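Local structure of glutathione S-transferase 1 (Ascaris suum, 4Q5F) at the interface of chains A and B. The protein conjugates reduced glutathione to a wide range of hydrophobic electrophiles, as a sigma-class glutathione transferase, and can also act as a glutathione peroxidase. Numbering follows the deposited sequence. Chains: chain A/B, Glutathione S-transferase 1.

Contact 1: the interface of chains A and B. Residues chain A 102, 105-106, 109; chain B 74-75, 77-78, 108.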
ATOM      1  N   SER A 102       0.703   0.163   9.210  1.00 17.91           N
ATOM      2  CA  SER A 102       2.011   0.795   9.096  1.00 22.55           C
ATOM      3  C   SER A 102       3.122  -0.231   8.921  1.00 21.17           C
ATOM      4  O   SER A 102       3.976  -0.081   8.050  1.00 21.65           O
ATOM      5  CB  SER A 102       2.295   1.662  10.325  1.00 16.94           C
ATOM      6  OG  SER A 102       3.509   2.376  10.173  1.00 20.30           O
ATOM      7  N   ASP A 105       2.843  -1.827   5.540  1.00 18.51           N
ATOM      8  CA  ASP A 105       3.293  -0.929   4.484  1.00 17.62           C
ATOM      9  C   ASP A 105       4.814  -0.893   4.427  1.00 15.91           C
ATOM     10  O   ASP A 105       5.397  -0.765   3.351  1.00 19.33           O
ATOM     11  CB  ASP A 105       2.742   0.481   4.700  1.00 19.99           C
ATOM     12  CG  ASP A 105       1.424   0.715   3.981  1.00 29.35           C
ATOM     13  OD1 ASP A 105       0.830  -0.251   3.458  1.00 28.64           O
ATOM     14  OD2 ASP A 105       0.979   1.880   3.946  1.00 29.19           O
ATOM     15  N   GLN A 106       5.457  -1.001   5.585  1.00 16.74           N
ATOM     16  CA  GLN A 106       6.912  -1.073   5.627  1.00 18.78           C
ATOM     17  C   GLN A 106       7.357  -2.389   5.012  1.00 19.60           C
ATOM     18  O   GLN A 106       8.389  -2.463   4.347  1.00 22.85           O
ATOM     19  CB  GLN A 106       7.432  -0.966   7.061  1.00 16.47           C
ATOM     20  CG  GLN A 106       8.952  -0.978   7.158  1.00 17.45           C
ATOM     21  CD  GLN A 106       9.593   0.166   6.393  1.00 18.88           C
ATOM     22  OE1 GLN A 106       8.998   1.231   6.240  1.00 17.08           O
ATOM     23  NE2 GLN A 106      10.806  -0.054   5.901  1.00 19.04           N
ATOM     24  N   ASP A 109       7.248  -2.153   1.222  1.00 22.15           N
ATOM     25  CA  ASP A 109       8.414  -1.431   0.722  1.00 21.88           C
ATOM     26  C   ASP A 109       9.594  -2.384   0.568  1.00 25.36           C
ATOM     27  O   ASP A 109      10.343  -2.312  -0.406  1.00 20.85           O
ATOM     28  CB  ASP A 109       8.792  -0.288   1.669  1.00 21.24           C
ATOM     29  CG  ASP A 109       7.880   0.918   1.533  1.00 28.72           C
ATOM     30  OD1 ASP A 109       7.114   0.990   0.548  1.00 30.69           O
ATOM     31  OD2 ASP A 109       7.944   1.807   2.410  1.00 25.78           O
TER
ATOM     32  N   ALA B  74       3.878   5.884  11.421  1.00 15.31           N
ATOM     33  CA  ALA B  74       4.620   6.087  10.179  1.00 16.61           C
ATOM     34  C   ALA B  74       3.827   5.563   8.985  1.00 16.76           C
ATOM     35  O   ALA B  74       2.720   5.046   9.149  1.00 17.96           O
ATOM     36  CB  ALA B  74       5.975   5.401  10.259  1.00 10.83           C
ATOM     37  N   GLN B  75       4.404   5.707   7.792  1.00 18.95           N
ATOM     38  CA  GLN B  75       3.808   5.239   6.536  1.00 17.29           C
ATOM     39  C   GLN B  75       2.579   6.057   6.120  1.00 18.91           C
ATOM     40  O   GLN B  75       1.525   6.001   6.754  1.00 19.60           O
ATOM     41  CB  GLN B  75       3.497   3.739   6.591  1.00 15.80           C
ATOM     42  CG  GLN B  75       4.748   2.867   6.618  1.00 18.46           C
ATOM     43  CD  GLN B  75       5.420   2.764   5.261  1.00 17.97           C
ATOM     44  OE1 GLN B  75       4.896   3.249   4.258  1.00 17.49           O
ATOM     45  NE2 GLN B  75       6.586   2.130   5.223  1.00 18.45           N
ATOM     46  N   ALA B  77       0.236   6.048   3.685  1.00 16.81           N
ATOM     47  CA  ALA B  77      -1.072   5.467   3.398  1.00 18.62           C
ATOM     48  C   ALA B  77      -1.808   5.105   4.690  1.00 20.97           C
ATOM     49  O   ALA B  77      -3.023   5.279   4.793  1.00 14.46           O
ATOM     50  CB  ALA B  77      -0.935   4.249   2.500  1.00 10.73           C
ATOM     51  N   ALA B  78      -1.068   4.605   5.674  1.00 15.46           N
ATOM     52  CA  ALA B  78      -1.645   4.308   6.977  1.00 19.73           C
ATOM     53  C   ALA B  78      -2.112   5.602   7.632  1.00 19.62           C
ATOM     54  O   ALA B  78      -3.125   5.626   8.329  1.00 19.98           O
ATOM     55  CB  ALA B  78      -0.630   3.600   7.861  1.00 12.38           C
ATOM     56  N   LYS B 108      -1.465   3.681  -6.216  1.00 17.11           N
ATOM     57  CA  LYS B 108      -0.128   3.430  -5.691  1.00 18.20           C
ATOM     58  C   LYS B 108       0.718   2.624  -6.676  1.00 17.73           C
ATOM     59  O   LYS B 108       1.905   2.902  -6.846  1.00 21.65           O
ATOM     60  CB  LYS B 108      -0.208   2.707  -4.344  1.00 17.63           C
ATOM     61  CG  LYS B 108      -0.142   3.633  -3.132  1.00 23.15           C
ATOM     62  CD  LYS B 108      -0.471   2.887  -1.842  1.00 43.09           C
ATOM     63  CE  LYS B 108       0.722   2.819  -0.901  1.00 47.65           C
ATOM     64  NZ  LYS B 108       0.431   1.960   0.284  1.00 37.84           N
TER
HETATM   65  O   HOH W   1       2.204   3.946   3.274  1.00 17.91           O
HETATM   66  O   HOH W   2       3.931   3.425  12.742  1.00 23.23           O

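Contact 2: the interface of chains A and B. Residues chain A 71-74; chain B 95, 98-99, 102.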
ATOM      1  N   GLU A  71     -20.454  -8.811  -4.850  1.00 41.07           N
ATOM      2  CA  GLU A  71     -19.689  -7.583  -5.073  1.00 40.27           C
ATOM      3  C   GLU A  71     -18.183  -7.828  -5.041  1.00 37.78           C
ATOM      4  O   GLU A  71     -17.673  -8.451  -4.116  1.00 34.85           O
ATOM      5  CB  GLU A  71     -20.053  -6.517  -4.042  1.00 40.37           C
ATOM      6  CG  GLU A  71     -19.188  -5.265  -4.152  1.00 53.79           C
ATOM      7  CD  GLU A  71     -19.825  -4.039  -3.528  1.00 68.27           C
ATOM      8  OE1 GLU A  71     -20.961  -4.142  -3.017  1.00 71.03           O
ATOM      9  OE2 GLU A  71     -19.186  -2.966  -3.553  1.00 55.15           O
ATOM     10  N   VAL A  72     -17.478  -7.293  -6.035  1.00 37.15           N
ATOM     11  CA  VAL A  72     -16.064  -7.599  -6.247  1.00 27.04           C
ATOM     12  C   VAL A  72     -15.134  -6.581  -5.586  1.00 26.73           C
ATOM     13  O   VAL A  72     -15.307  -5.372  -5.743  1.00 29.50           O
ATOM     14  CB  VAL A  72     -15.742  -7.651  -7.759  1.00 22.68           C
ATOM     15  CG1 VAL A  72     -14.264  -8.007  -8.000  1.00 25.94           C
ATOM     16  CG2 VAL A  72     -16.691  -8.626  -8.475  1.00 29.12           C
ATOM     17  N   LEU A  73     -14.146  -7.092  -4.854  1.00 20.01           N
ATOM     18  CA  LEU A  73     -13.106  -6.274  -4.240  1.00 20.36           C
ATOM     19  C   LEU A  73     -11.739  -6.670  -4.787  1.00 21.23           C
ATOM     20  O   LEU A  73     -11.350  -7.837  -4.707  1.00 19.81           O
ATOM     21  CB  LEU A  73     -13.116  -6.452  -2.718  1.00 18.41           C
ATOM     22  CG  LEU A  73     -12.059  -5.665  -1.936  1.00 18.45           C
ATOM     23  CD1 LEU A  73     -12.269  -4.165  -2.094  1.00 20.10           C
ATOM     24  CD2 LEU A  73     -12.073  -6.057  -0.469  1.00 15.35           C
ATOM     25  N   ALA A  74     -11.011  -5.695  -5.328  1.00 19.97           N
ATOM     26  CA  ALA A  74      -9.683  -5.937  -5.885  1.00 17.95           C
ATOM     27  C   ALA A  74      -8.590  -5.448  -4.934  1.00 20.24           C
ATOM     28  O   ALA A  74      -8.884  -4.864  -3.890  1.00 23.39           O
ATOM     29  CB  ALA A  74      -9.549  -5.258  -7.243  1.00 15.64           C
TER
ATOM     30  N   MET B  95     -17.579  -2.195   3.242  1.00 22.43           N
ATOM     31  CA  MET B  95     -17.197  -2.540   1.877  1.00 26.10           C
ATOM     32  C   MET B  95     -16.749  -1.290   1.127  1.00 25.72           C
ATOM     33  O   MET B  95     -15.855  -1.352   0.287  1.00 22.60           O
ATOM     34  CB  MET B  95     -18.349  -3.224   1.134  1.00 17.93           C
ATOM     35  CG  MET B  95     -18.050  -3.543  -0.328  1.00 32.19           C
ATOM     36  SD  MET B  95     -16.536  -4.496  -0.562  1.00 43.48           S
ATOM     37  CE  MET B  95     -16.946  -6.001   0.308  1.00 23.74           C
ATOM     38  N   ALA B  98     -13.263  -0.425   1.962  1.00 24.05           N
ATOM     39  CA  ALA B  98     -12.378  -1.325   1.237  1.00 18.11           C
ATOM     40  C   ALA B  98     -12.214  -0.865  -0.207  1.00 19.63           C
ATOM     41  O   ALA B  98     -11.112  -0.901  -0.753  1.00 18.14           O
ATOM     42  CB  ALA B  98     -12.916  -2.742   1.288  1.00 21.19           C
ATOM     43  N   GLN B  99     -13.311  -0.431  -0.821  1.00 19.96           N
ATOM     44  CA  GLN B  99     -13.271   0.065  -2.192  1.00 21.08           C
ATOM     45  C   GLN B  99     -12.401   1.316  -2.276  1.00 21.01           C
ATOM     46  O   GLN B  99     -11.712   1.533  -3.273  1.00 17.69           O
ATOM     47  CB  GLN B  99     -14.680   0.368  -2.704  1.00 18.59           C
ATOM     48  CG  GLN B  99     -15.556  -0.864  -2.897  1.00 21.38           C
ATOM     49  CD  GLN B  99     -15.027  -1.808  -3.963  1.00 26.27           C
ATOM     50  OE1 GLN B  99     -14.293  -1.403  -4.865  1.00 27.41           O
ATOM     51  NE2 GLN B  99     -15.399  -3.077  -3.860  1.00 21.89           N
ATOM     52  N   SER B 102      -9.006   0.101  -2.174  1.00 19.15           N
ATOM     53  CA  SER B 102      -8.711  -0.599  -3.416  1.00 13.76           C
ATOM     54  C   SER B 102      -8.238   0.361  -4.501  1.00 16.40           C
ATOM     55  O   SER B 102      -7.211   0.130  -5.135  1.00 17.18           O
ATOM     56  CB  SER B 102      -9.946  -1.363  -3.898  1.00 16.68           C
ATOM     57  OG  SER B 102      -9.621  -2.227  -4.973  1.00 22.32           O
TER
HETATM   58  O   HOH W   3     -12.200  -3.211  -6.133  1.00 19.56           O

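Contact 1: the interface of chains A and B
The side chain of B:Gln75 lies against helix 94-114 of chain A, beside A:Asp105, its amide carbon CD 3.6 Å from the methylene CB of A:Asp105. With the methyl CB of B:Ala78, which rests against CA of A:Ser102, this makes a small apolar centre in a largely polar patch. The B:Gln75 chain bends at chi2 (-76°), which carries its amide past A:Asp105 and on toward the next turn of the helix. There both hydrogens of NE2 are used. One goes to the side-chain carbonyl OE1 of A:Gln106 at 2.8 Å, a bent bond between side chains that cross nearly at right angles. The other runs almost straight, 175° at the hydrogen, to the carboxylate oxygen OD2 of A:Asp109, which it meets from above the carboxylate plane. Both acceptors lie near the plane of the B:Gln75 amide, and the pair should fix its rotation. Its OE1 is thereby turned to a water that also binds OD2 of A:Asp105 and the backbone N of B:Ala77. NZ of B:Lys108 faces both carboxylate oxygens of A:Asp105, 3.7 Å from OD2, a long salt bridge that would favour the charged form. On the opposite rim the hydroxyl OG of A:Ser102 makes a weak hydrogen bond to the carbonyl O of B:Ala74, and a second water joins that hydroxyl to N of B:Ala74. B:Gln75 also belongs to the glutathione site, so subunit contact and substrate binding meet at one residue. It occupies the turn between strand 71-74 and helix 76-86 of the thioredoxin-like N-terminal domain, facing helix 94-114 of the partner's helical domain.

Contact 2: the interface of chains A and B
A:Leu73 reaches from an edge of the N-terminal domain to a helix of chain B, where its methyl CD1 sits 3.7 Å from CB of B:Ala98. The second methyl, CD2, touches the same alanine, and CD1 also borders the CB of B:Ser102 and the amide of B:Gln99. CG of A:Leu73 stands anti to the backbone N (chi1 179°), which points the branched end at the helix surface. The small side chains of B:Ala98 and B:Ser102 appear to let CD1 come close to the helix backbone. Beside it, the amide NE2 of B:Gln99 gives a hydrogen bond of 3.0 Å to the carbonyl O of A:Val72, 154° at the hydrogen and tilted from the carbonyl plane. The acceptor lies close to the plane of the glutamine amide. Farther toward the start of the helix, the methylene CG of B:Met95 passes the carboxylate of A:Glu71, the two chains running in opposite directions; the glutamate is poorly ordered, so this packing is less certain. A shared water, together with the bond to A:Val72, should hold the glutamine amide in its orientation: it meets OE1 of B:Gln99, the backbone N of A:Ala74 and OG of B:Ser102. B:Gln99 thus ties its helix to strand 71-74 of chain A through both ends of its amide. The hydroxyl OG of B:Ser102, 3.0 Å from the water's O, also makes a weak hydrogen bond of 2.9 Å to the carbonyl O of A:Ala74.

The centres of the C-alpha atoms of contact 1 and contact 2 lie about 19 Å apart. Strand 71-74 and helix 94-114 are common to both, and contact 1 adds the turn after the strand and helix 76-86. The serine-alanine pair of residues 102 and 74 appears in both with the chains exchanged, as the two-fold symmetry requires; the remaining residues of each contact also have twins. Each N-terminal domain thus leans on the other subunit's helical domain, the arrangement typical of dimeric glutathione transferases, and the glutathione-binding segment is backed by the partner.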